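Local coordinates for protein arginase 1, mitochondrial (Arabidopsis thaliana, PDB 6VSU) that hydrolyses L-arginine to L-ornithine and urea, and agmatine to putrescine and urea, as a manganese-dependent homohexameric enzyme of plant mitochondria, at residues V49-H53 with V101-R105. Residues are numbered along the deposited sequence; the frame is centred on the assembly and turned at random.
Sequences VPLGH and VQEIR
Arg105 lays its guanidinium flat on one face of the His53 imidazole, a parallel stack with planes 3° apart and centres separated by 3.9 Å. Followed outward from CB, CG sits anti to the carbonyl carbon, the chain stays extended through chi2 (-175°), and its CD comes over the ND1-CE1 side of the ring, 3.5 Å from His53 ND1. The bend at chi3 (59°) then turns the group over the imidazole, with NE above the ring centre, CZ 3.5 Å from His53 CG, and NH2 near His53 CB. NH1 turns instead to its own helix and donates to Gln102 OE1 at 3.0 Å, a second grip that limits rotation of the guanidinium. With an alanine here the stack on His53 would be lost, and Gln102 OE1 would probably be left without this donor, its amide held through NE2 alone. In the parallel alpha/beta fold of the arginase family, this joins the loop after strand 43-48 to helix 101-106, which follows strand 93-98, the outermost of the sheet within this chain. The other end of the Gln102 amide serves the loop: NE2 donates to Pro50 O at 3.0 Å, in both the amide and the carbonyl planes, and also to a water that accepts from Gly52 N and is hydrogen-bonded to His53 ND1. The far ring nitrogen, His53 NE2, is hydrogen-bonded to Asp111 OD1. The buried Val101 turns its methyls toward the loop, CG2 3.9 Å from Pro50 CD and CG1 4.1 Å from Leu51 CB.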
loop_
_atom_site.group_PDB
_atom_site.type_symbol
_atom_site.label_atom_id
_atom_site.label_comp_id
_atom_site.label_asym_id
_atom_site.label_seq_id
_atom_site.Cartn_x
_atom_site.Cartn_y
_atom_site.Cartn_z
ATOM N N VAL E 49 18.729 4.504 -20.150
ATOM C CA VAL E 49 18.653 3.259 -20.953
ATOM C C VAL E 49 17.551 2.384 -20.377
ATOM O O VAL E 49 17.795 1.643 -19.409
ATOM C CB VAL E 49 20.021 2.569 -20.960
ATOM C CG1 VAL E 49 19.968 1.393 -21.928
ATOM C CG2 VAL E 49 21.116 3.552 -21.356
ATOM N N PRO E 50 16.290 2.607 -20.793
ATOM C CA PRO E 50 15.135 1.919 -20.210
ATOM C C PRO E 50 15.015 0.488 -20.723
ATOM O O PRO E 50 14.268 0.215 -21.657
ATOM C CB PRO E 50 13.921 2.746 -20.691
ATOM C CG PRO E 50 14.416 3.298 -22.038
ATOM C CD PRO E 50 15.873 3.639 -21.760
ATOM N N LEU E 51 15.879 -0.352 -20.196
ATOM C CA LEU E 51 16.056 -1.754 -20.627
ATOM C C LEU E 51 15.862 -2.627 -19.405
ATOM O O LEU E 51 16.570 -2.453 -18.419
ATOM C CB LEU E 51 17.455 -1.895 -21.239
ATOM C CG LEU E 51 17.717 -3.204 -21.937
ATOM C CD1 LEU E 51 18.768 -3.018 -23.004
ATOM C CD2 LEU E 51 18.125 -4.283 -20.948
ATOM N N GLY E 52 14.993 -3.613 -19.464
ATOM C CA GLY E 52 14.854 -4.582 -18.348
ATOM C C GLY E 52 14.751 -6.033 -18.793
ATOM O O GLY E 52 14.511 -6.860 -17.915
ATOM N N HIS E 53 14.864 -6.352 -20.080
ATOM C CA HIS E 53 14.542 -7.721 -20.561
ATOM C C HIS E 53 15.711 -8.706 -20.322
ATOM O O HIS E 53 15.566 -9.898 -20.625
ATOM C CB HIS E 53 14.075 -7.714 -22.007
ATOM C CG HIS E 53 15.141 -7.354 -22.982
ATOM N ND1 HIS E 53 15.531 -6.041 -23.194
ATOM C CD2 HIS E 53 15.901 -8.131 -23.806
ATOM C CE1 HIS E 53 16.487 -6.025 -24.126
ATOM N NE2 HIS E 53 16.729 -7.311 -24.513
ATOM N N VAL E 101 14.882 2.299 -26.435
ATOM C CA VAL E 101 15.164 0.831 -26.357
ATOM C C VAL E 101 13.953 0.047 -26.816
ATOM O O VAL E 101 14.129 -0.920 -27.593
ATOM C CB VAL E 101 15.539 0.396 -24.925
ATOM C CG1 VAL E 101 15.590 -1.112 -24.789
ATOM C CG2 VAL E 101 16.854 1.025 -24.517
ATOM N N GLN E 102 12.782 0.372 -26.270
ATOM C CA GLN E 102 11.612 -0.511 -26.467
ATOM C C GLN E 102 11.272 -0.537 -27.945
ATOM O O GLN E 102 10.824 -1.579 -28.409
ATOM C CB GLN E 102 10.444 -0.160 -25.543
ATOM C CG GLN E 102 10.766 -0.348 -24.068
ATOM C CD GLN E 102 11.371 -1.713 -23.827
ATOM O OE1 GLN E 102 10.844 -2.716 -24.301
ATOM N NE2 GLN E 102 12.450 -1.751 -23.063
ATOM N N GLU E 103 11.344 0.628 -28.593
ATOM C CA GLU E 103 11.027 0.806 -30.034
ATOM C C GLU E 103 12.030 0.024 -30.888
ATOM O O GLU E 103 11.599 -0.598 -31.863
ATOM C CB GLU E 103 10.968 2.298 -30.364
ATOM C CG GLU E 103 9.795 3.021 -29.724
ATOM C CD GLU E 103 9.976 3.551 -28.309
ATOM O OE1 GLU E 103 11.051 3.353 -27.720
ATOM O OE2 GLU E 103 9.032 4.162 -27.799
ATOM N N ILE E 104 13.315 0.061 -30.527
ATOM C CA ILE E 104 14.352 -0.730 -31.249
ATOM C C ILE E 104 14.066 -2.233 -31.084
ATOM O O ILE E 104 14.002 -2.966 -32.106
ATOM C CB ILE E 104 15.737 -0.342 -30.772
ATOM C CG1 ILE E 104 16.045 1.117 -31.136
ATOM C CG2 ILE E 104 16.752 -1.325 -31.348
ATOM C CD1 ILE E 104 17.322 1.601 -30.507
ATOM N N ARG E 105 13.747 -2.671 -29.867
ATOM C CA ARG E 105 13.408 -4.101 -29.635
ATOM C C ARG E 105 12.168 -4.442 -30.452
ATOM O O ARG E 105 12.115 -5.529 -31.037
ATOM C CB ARG E 105 13.062 -4.375 -28.175
ATOM C CG ARG E 105 14.171 -4.160 -27.169
ATOM C CD ARG E 105 13.689 -4.587 -25.783
ATOM N NE ARG E 105 13.257 -6.016 -25.677
ATOM C CZ ARG E 105 12.283 -6.467 -24.881
ATOM N NH1 ARG E 105 11.573 -5.609 -24.151
ATOM N NH2 ARG E 105 12.039 -7.769 -24.806
HETATM O O HOH W 1 13.670 -3.938 -22.033
#